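Local atomic coordinates of intimin adherence protein (PDB entry 3NCX), a protein that probably mediates intimate adhesion of enterohaemorrhagic Escherichia coli to host cells by binding the translocated receptor Tir through its C-terminal domain. Residues 150-155 with 160-165; 122-127 with 165-170. The protein carries 1 engineered substitution. All coordinates share one frame; numbering follows the deposited sequence.

Contact 1: residues 150-155 with 160-165; sequences IKQTSS and GVSSTY
Ile150 and Ser163 carry the antiparallel pairing of strands 147-149 and 161-166 one step further, where the first strand runs out into the loop before helix 154-159. Ile150 N donates to Ser163 O at 3.1 Å, with an N-H...O angle of 147°. With Ile150 CG1 beside the backbone N (chi1 -80°) and CD1 turned on from it (chi2 69°), the tip lies along the strand toward Tyr165, CD1 being 3.7 Å from Tyr165 CB. Leu124 of helix 121-131 also covers Ile150.

Past Ile150 the regular strand pairing stops, although the backbones stay close as far as Gln152 and Ser162; side chains and a water make the link. Water 1 lies 2.7 Å from Ser163 OG and 3.1 Å from Ser162 OG, and gives a weak bond to Lys151 O. It therefore joins two neighbouring serines to the loop. Gln152 lies alongside Ser162, its CB 3.6 Å from Ser162 CB. Beyond CG its chain is extended. The amide reaches back to the strand, and Gln152 NE2 makes a weak, bent bond of 2.8 Å to Val161 O. On the loop side, Tyr106 OH is bonded to Gln152 N.

Thr153 is the N-cap of the helix, and Glu156 OE1 bonds back to Thr153 N, consistent with a capping box. The short helix 154-159 lies in the connection between two adjacent antiparallel strands of the lectin-like domain.

Contact 2: residues 122-127 with 165-170; sequences TVLSDI and YNLITQ
The Tyr165 ring lies against helix 121-131, on Leu124 CB and the backbone of Ser125, and meets both obliquely. Leu124 CB is 3.5 Å from Tyr165 CD2, near the root of the ring. Further out, Ser125 CA is 3.6 Å from Tyr165 CE2. At the far end, Tyr165 OH comes within 3.6 Å of Ser125 CB. Tyr165 CG is anti to the backbone N (chi1 178°), which turns the ring toward the helix. Gln121 and Tyr128 of the same helix also touch it.

The serine hydroxyl is used within the helix: Ser125 OG is bonded to Gln121 O, so Ser125 offers the tyrosine mainly carbon atoms. The side chains of Leu124 and Tyr165 pass in opposite senses, while those of Leu124 and Leu167 lie roughly perpendicular. The two leucines meet by their branch ends, Leu124 CD2 and Leu167 CD2 being 3.9 Å apart.

In the turn after the strand, Asn166 OD1 accepts a hydrogen bond from Ile168 N at 2.8 Å, forming an Asx turn. Through Tyr165 and Leu167 helix 121-131 rests on the end of strand 161-166 and the turn after it, with Leu124 also touching Ala148 of strand 147-149 and Ile98 of strand 97-103.

Both contacts lie in the C-type lectin-like domain, with centres about 15 Å apart, and both use strand 161-166. Along the chain, both segments of contact 1 fall between the two ends joined by contact 2, sharing Tyr165 at the later end. Contact 1 joins neighbouring parts of the chain at the edge of the sheet. Contact 2 brings in the much earlier helix 121-131. The two also touch directly, Ile150 CD1 lying 3.7 Å from Leu124 CD1. Apolar packing is therefore continuous from the loop after strand 147-149 to the helix. Together they tie this helix to the three-stranded sheet of the domain expected to recognise Tir.

Contact 1: residues 150-155 with 160-165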
ATOM      1  N   ILE A 150     -17.645  -6.000  -1.120  1.00 20.94           N
ATOM      2  CA  ILE A 150     -17.500  -6.527   0.230  1.00 21.60           C
ATOM      3  C   ILE A 150     -18.134  -7.912   0.239  1.00 22.58           C
ATOM      4  O   ILE A 150     -19.125  -8.141  -0.453  1.00 17.45           O
ATOM      5  CB  ILE A 150     -18.188  -5.630   1.289  1.00 17.48           C
ATOM      6  CG1 ILE A 150     -17.316  -4.421   1.634  1.00 14.64           C
ATOM      7  CG2 ILE A 150     -18.458  -6.414   2.563  1.00 23.03           C
ATOM      8  CD1 ILE A 150     -17.171  -3.419   0.521  1.00 20.71           C
ATOM      9  N   LYS A 151     -17.557  -8.840   0.997  1.00 22.46           N
ATOM     10  CA  LYS A 151     -18.122 -10.182   1.091  1.00 22.26           C
ATOM     11  C   LYS A 151     -19.562 -10.117   1.590  1.00 25.13           C
ATOM     12  O   LYS A 151     -19.826  -9.634   2.692  1.00 30.49           O
ATOM     13  CB  LYS A 151     -17.282 -11.072   2.004  1.00 23.02           C
ATOM     14  CG  LYS A 151     -17.806 -12.495   2.118  1.00 25.97           C
ATOM     15  CD  LYS A 151     -16.839 -13.388   2.876  1.00 26.89           C
ATOM     16  CE  LYS A 151     -17.398 -14.792   3.028  1.00 26.74           C
ATOM     17  NZ  LYS A 151     -17.727 -15.403   1.710  1.00 33.21           N
ATOM     18  N   GLN A 152     -20.489 -10.602   0.771  1.00 25.17           N
ATOM     19  CA  GLN A 152     -21.913 -10.496   1.067  1.00 27.90           C
ATOM     20  C   GLN A 152     -22.331 -11.342   2.266  1.00 26.39           C
ATOM     21  O   GLN A 152     -21.901 -12.487   2.414  1.00 21.80           O
ATOM     22  CB  GLN A 152     -22.752 -10.866  -0.162  1.00 25.05           C
ATOM     23  CG  GLN A 152     -22.574 -12.300  -0.640  1.00 24.73           C
ATOM     24  CD  GLN A 152     -23.431 -12.624  -1.851  1.00 23.91           C
ATOM     25  OE1 GLN A 152     -23.503 -13.773  -2.286  1.00 22.94           O
ATOM     26  NE2 GLN A 152     -24.088 -11.608  -2.402  1.00 20.90           N
ATOM     27  N   THR A 153     -23.174 -10.766   3.117  1.00 30.80           N
ATOM     28  CA  THR A 153     -23.693 -11.472   4.282  1.00 32.08           C
ATOM     29  C   THR A 153     -24.624 -12.601   3.853  1.00 31.56           C
ATOM     30  O   THR A 153     -24.888 -12.787   2.664  1.00 30.70           O
ATOM     31  CB  THR A 153     -24.466 -10.527   5.221  1.00 30.71           C
ATOM     32  OG1 THR A 153     -25.728 -10.187   4.631  1.00 32.07           O
ATOM     33  CG2 THR A 153     -23.668  -9.259   5.481  1.00 25.26           C
ATOM     34  N   SER A 154     -25.119 -13.351   4.830  1.00 34.73           N
ATOM     35  CA  SER A 154     -26.036 -14.451   4.562  1.00 30.31           C
ATOM     36  C   SER A 154     -27.338 -13.948   3.944  1.00 29.89           C
ATOM     37  O   SER A 154     -27.841 -14.525   2.979  1.00 24.48           O
ATOM     38  CB  SER A 154     -26.322 -15.227   5.849  1.00 32.07           C
ATOM     39  OG  SER A 154     -26.668 -14.345   6.903  1.00 37.66           O
ATOM     40  N   SER A 155     -27.877 -12.870   4.503  1.00 29.28           N
ATOM     41  CA  SER A 155     -29.111 -12.285   3.991  1.00 29.75           C
ATOM     42  C   SER A 155     -28.880 -11.667   2.618  1.00 30.39           C
ATOM     43  O   SER A 155     -29.743 -11.739   1.740  1.00 27.15           O
ATOM     44  CB  SER A 155     -29.653 -11.229   4.957  1.00 29.33           C
ATOM     45  OG  SER A 155     -28.806 -10.094   4.999  1.00 37.33           O
ATOM     46  N   GLY A 160     -29.404 -11.478  -3.573  1.00 20.80           N
ATOM     47  CA  GLY A 160     -28.571 -11.249  -4.740  1.00 23.42           C
ATOM     48  C   GLY A 160     -27.955  -9.864  -4.771  1.00 20.61           C
ATOM     49  O   GLY A 160     -27.844  -9.245  -5.831  1.00 13.81           O
ATOM     50  N   VAL A 161     -27.559  -9.373  -3.601  1.00 16.73           N
ATOM     51  CA  VAL A 161     -26.892  -8.082  -3.505  1.00 17.13           C
ATOM     52  C   VAL A 161     -25.669  -8.174  -2.606  1.00 21.52           C
ATOM     53  O   VAL A 161     -25.396  -9.214  -2.006  1.00 17.79           O
ATOM     54  CB  VAL A 161     -27.820  -6.991  -2.944  1.00 17.78           C
ATOM     55  CG1 VAL A 161     -29.053  -6.838  -3.819  1.00 20.70           C
ATOM     56  CG2 VAL A 161     -28.204  -7.309  -1.505  1.00 15.16           C
ATOM     57  N   SER A 162     -24.940  -7.069  -2.514  1.00 18.88           N
ATOM     58  CA  SER A 162     -23.761  -6.997  -1.672  1.00 18.34           C
ATOM     59  C   SER A 162     -23.292  -5.554  -1.598  1.00 21.29           C
ATOM     60  O   SER A 162     -23.230  -4.863  -2.614  1.00 26.22           O
ATOM     61  CB  SER A 162     -22.652  -7.888  -2.231  1.00 21.53           C
ATOM     62  OG  SER A 162     -21.569  -7.978  -1.324  1.00 23.09           O
ATOM     63  N   SER A 163     -22.973  -5.098  -0.392  1.00 22.58           N
ATOM     64  CA  SER A 163     -22.518  -3.729  -0.193  1.00 21.30           C
ATOM     65  C   SER A 163     -21.120  -3.510  -0.770  1.00 19.56           C
ATOM     66  O   SER A 163     -20.385  -4.465  -1.022  1.00 16.53           O
ATOM     67  CB  SER A 163     -22.548  -3.375   1.292  1.00 15.62           C
ATOM     68  OG  SER A 163     -21.862  -4.350   2.053  1.00 24.91           O
ATOM     69  N   THR A 164     -20.762  -2.247  -0.981  1.00 17.76           N
ATOM     70  CA  THR A 164     -19.465  -1.900  -1.551  1.00 14.32           C
ATOM     71  C   THR A 164     -18.823  -0.724  -0.825  1.00 13.05           C
ATOM     72  O   THR A 164     -19.491   0.021  -0.110  1.00 14.23           O
ATOM     73  CB  THR A 164     -19.577  -1.540  -3.047  1.00 17.09           C
ATOM     74  OG1 THR A 164     -20.450  -0.415  -3.207  1.00 12.66           O
ATOM     75  CG2 THR A 164     -20.113  -2.717  -3.846  1.00 21.02           C
ATOM     76  N   TYR A 165     -17.519  -0.565  -1.018  1.00 13.03           N
ATOM     77  CA  TYR A 165     -16.779   0.550  -0.441  1.00 16.18           C
ATOM     78  C   TYR A 165     -15.752   1.069  -1.444  1.00 18.86           C
ATOM     79  O   TYR A 165     -15.048   0.288  -2.084  1.00 19.60           O
ATOM     80  CB  TYR A 165     -16.085   0.125   0.855  1.00 12.65           C
ATOM     81  CG  TYR A 165     -15.261   1.222   1.493  1.00 17.26           C
ATOM     82  CD1 TYR A 165     -15.868   2.230   2.230  1.00 19.82           C
ATOM     83  CD2 TYR A 165     -13.878   1.247   1.363  1.00 16.95           C
ATOM     84  CE1 TYR A 165     -15.122   3.237   2.816  1.00 18.48           C
ATOM     85  CE2 TYR A 165     -13.123   2.249   1.946  1.00 17.01           C
ATOM     86  CZ  TYR A 165     -13.751   3.242   2.671  1.00 21.20           C
ATOM     87  OH  TYR A 165     -13.009   4.244   3.256  1.00 17.82           O
TER
HETATM   88  O   HOH W   1     -21.523  -6.991   1.579  1.00 15.83           O

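Contact 2: residues 122-127 with 165-170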
ATOM      1  N   THR A 122     -14.686  -2.401   7.117  1.00 21.29           N
ATOM      2  CA  THR A 122     -13.547  -1.949   7.904  1.00 20.69           C
ATOM      3  C   THR A 122     -12.232  -2.437   7.302  1.00 26.57           C
ATOM      4  O   THR A 122     -11.228  -1.723   7.321  1.00 24.34           O
ATOM      5  CB  THR A 122     -13.658  -2.414   9.367  1.00 21.01           C
ATOM      6  OG1 THR A 122     -14.821  -1.831   9.967  1.00 28.65           O
ATOM      7  CG2 THR A 122     -12.433  -1.993  10.156  1.00 32.30           C
ATOM      8  N   VAL A 123     -12.240  -3.652   6.766  1.00 18.30           N
ATOM      9  CA  VAL A 123     -11.049  -4.194   6.123  1.00 16.32           C
ATOM     10  C   VAL A 123     -10.535  -3.216   5.072  1.00 17.40           C
ATOM     11  O   VAL A 123      -9.329  -3.050   4.899  1.00 19.70           O
ATOM     12  CB  VAL A 123     -11.330  -5.554   5.463  1.00 17.72           C
ATOM     13  CG1 VAL A 123     -10.067  -6.097   4.814  1.00 18.07           C
ATOM     14  CG2 VAL A 123     -11.868  -6.537   6.489  1.00 22.00           C
ATOM     15  N   LEU A 124     -11.464  -2.556   4.387  1.00 19.57           N
ATOM     16  CA  LEU A 124     -11.117  -1.619   3.323  1.00 20.21           C
ATOM     17  C   LEU A 124     -10.945  -0.189   3.832  1.00 17.07           C
ATOM     18  O   LEU A 124     -10.015   0.511   3.430  1.00 17.41           O
ATOM     19  CB  LEU A 124     -12.174  -1.655   2.217  1.00 23.74           C
ATOM     20  CG  LEU A 124     -12.296  -2.964   1.434  1.00 19.95           C
ATOM     21  CD1 LEU A 124     -13.533  -2.947   0.548  1.00 21.51           C
ATOM     22  CD2 LEU A 124     -11.045  -3.210   0.608  1.00 18.85           C
ATOM     23  N   SER A 125     -11.843   0.243   4.710  1.00 19.18           N
ATOM     24  CA  SER A 125     -11.794   1.602   5.241  1.00 16.53           C
ATOM     25  C   SER A 125     -10.558   1.812   6.110  1.00 19.61           C
ATOM     26  O   SER A 125     -10.023   2.917   6.182  1.00 18.70           O
ATOM     27  CB  SER A 125     -13.062   1.921   6.037  1.00 15.67           C
ATOM     28  OG  SER A 125     -13.202   1.054   7.147  1.00 19.52           O
ATOM     29  N   ASP A 126     -10.110   0.747   6.767  1.00 19.43           N
ATOM     30  CA  ASP A 126      -8.907   0.807   7.588  1.00 17.28           C
ATOM     31  C   ASP A 126      -7.686   1.112   6.735  1.00 20.24           C
ATOM     32  O   ASP A 126      -6.741   1.757   7.189  1.00 21.52           O
ATOM     33  CB  ASP A 126      -8.699  -0.505   8.348  1.00 16.64           C
ATOM     34  CG  ASP A 126      -9.442  -0.537   9.667  1.00 16.42           C
ATOM     35  OD1 ASP A 126     -10.343   0.304   9.862  1.00 17.17           O
ATOM     36  OD2 ASP A 126      -9.126  -1.403  10.506  1.00 19.31           O
ATOM     37  N   ILE A 127      -7.710   0.644   5.493  1.00 15.17           N
ATOM     38  CA  ILE A 127      -6.611   0.897   4.575  1.00 20.26           C
ATOM     39  C   ILE A 127      -6.588   2.355   4.131  1.00 18.82           C
ATOM     40  O   ILE A 127      -5.520   2.941   3.942  1.00 12.75           O
ATOM     41  CB  ILE A 127      -6.663  -0.047   3.364  1.00 17.64           C
ATOM     42  CG1 ILE A 127      -6.143  -1.424   3.775  1.00 23.62           C
ATOM     43  CG2 ILE A 127      -5.842   0.507   2.212  1.00 16.81           C
ATOM     44  CD1 ILE A 127      -6.000  -2.390   2.635  1.00 31.58           C
ATOM     45  N   TYR A 165     -17.519  -0.565  -1.018  1.00 13.03           N
ATOM     46  CA  TYR A 165     -16.779   0.550  -0.441  1.00 16.18           C
ATOM     47  C   TYR A 165     -15.752   1.069  -1.444  1.00 18.86           C
ATOM     48  O   TYR A 165     -15.048   0.288  -2.084  1.00 19.60           O
ATOM     49  CB  TYR A 165     -16.085   0.125   0.855  1.00 12.65           C
ATOM     50  CG  TYR A 165     -15.261   1.222   1.493  1.00 17.26           C
ATOM     51  CD1 TYR A 165     -15.868   2.230   2.230  1.00 19.82           C
ATOM     52  CD2 TYR A 165     -13.878   1.247   1.363  1.00 16.95           C
ATOM     53  CE1 TYR A 165     -15.122   3.237   2.816  1.00 18.48           C
ATOM     54  CE2 TYR A 165     -13.123   2.249   1.946  1.00 17.01           C
ATOM     55  CZ  TYR A 165     -13.751   3.242   2.671  1.00 21.20           C
ATOM     56  OH  TYR A 165     -13.009   4.244   3.256  1.00 17.82           O
ATOM     57  N   ASN A 166     -15.672   2.387  -1.581  1.00 17.38           N
ATOM     58  CA  ASN A 166     -14.767   3.000  -2.546  1.00 16.26           C
ATOM     59  C   ASN A 166     -13.435   3.403  -1.913  1.00 16.56           C
ATOM     60  O   ASN A 166     -13.401   4.186  -0.963  1.00 19.45           O
ATOM     61  CB  ASN A 166     -15.438   4.206  -3.201  1.00 17.53           C
ATOM     62  CG  ASN A 166     -14.711   4.679  -4.443  1.00 16.03           C
ATOM     63  OD1 ASN A 166     -13.482   4.742  -4.477  1.00 15.47           O
ATOM     64  ND2 ASN A 166     -15.473   5.012  -5.477  1.00 15.00           N
ATOM     65  N   LEU A 167     -12.342   2.868  -2.449  1.00 14.92           N
ATOM     66  CA  LEU A 167     -11.013   3.080  -1.879  1.00 12.34           C
ATOM     67  C   LEU A 167     -10.459   4.483  -2.124  1.00 13.78           C
ATOM     68  O   LEU A 167      -9.372   4.818  -1.652  1.00 10.83           O
ATOM     69  CB  LEU A 167     -10.036   2.028  -2.407  1.00 11.16           C
ATOM     70  CG  LEU A 167     -10.324   0.592  -1.966  1.00 11.87           C
ATOM     71  CD1 LEU A 167      -9.416  -0.390  -2.689  1.00 12.21           C
ATOM     72  CD2 LEU A 167     -10.170   0.461  -0.459  1.00 16.55           C
ATOM     73  N   ILE A 168     -11.206   5.298  -2.861  1.00 13.88           N
ATOM     74  CA  ILE A 168     -10.813   6.682  -3.096  1.00 14.44           C
ATOM     75  C   ILE A 168     -11.778   7.652  -2.431  1.00 14.79           C
ATOM     76  O   ILE A 168     -11.360   8.638  -1.823  1.00 19.46           O
ATOM     77  CB  ILE A 168     -10.756   7.014  -4.597  1.00 15.67           C
ATOM     78  CG1 ILE A 168      -9.612   6.258  -5.273  1.00 16.03           C
ATOM     79  CG2 ILE A 168     -10.586   8.510  -4.802  1.00 13.15           C
ATOM     80  CD1 ILE A 168      -9.519   6.516  -6.761  1.00 13.74           C
ATOM     81  N   THR A 169     -13.071   7.365  -2.542  1.00 16.98           N
ATOM     82  CA  THR A 169     -14.104   8.291  -2.093  1.00 20.15           C
ATOM     83  C   THR A 169     -14.682   7.949  -0.720  1.00 14.83           C
ATOM     84  O   THR A 169     -15.456   8.725  -0.161  1.00 15.08           O
ATOM     85  CB  THR A 169     -15.257   8.369  -3.112  1.00 16.66           C
ATOM     86  OG1 THR A 169     -15.949   7.116  -3.146  1.00 14.46           O
ATOM     87  CG2 THR A 169     -14.724   8.688  -4.501  1.00 14.79           C
ATOM     88  N   GLN A 170     -14.304   6.792  -0.182  1.00 18.15           N
ATOM     89  CA  GLN A 170     -14.820   6.326   1.108  1.00 22.76           C
ATOM     90  C   GLN A 170     -16.319   6.048   1.039  1.00 17.23           C
ATOM     91  O   GLN A 170     -16.951   5.761   2.056  1.00 18.77           O
ATOM     92  CB  GLN A 170     -14.549   7.348   2.216  1.00 16.50           C
ATOM     93  CG  GLN A 170     -13.107   7.807   2.336  1.00 18.71           C
ATOM     94  CD  GLN A 170     -12.932   8.870   3.405  1.00 16.69           C
ATOM     95  OE1 GLN A 170     -13.152   8.617   4.588  1.00 17.42           O
ATOM     96  NE2 GLN A 170     -12.541  10.069   2.990  1.00 12.93           N
TER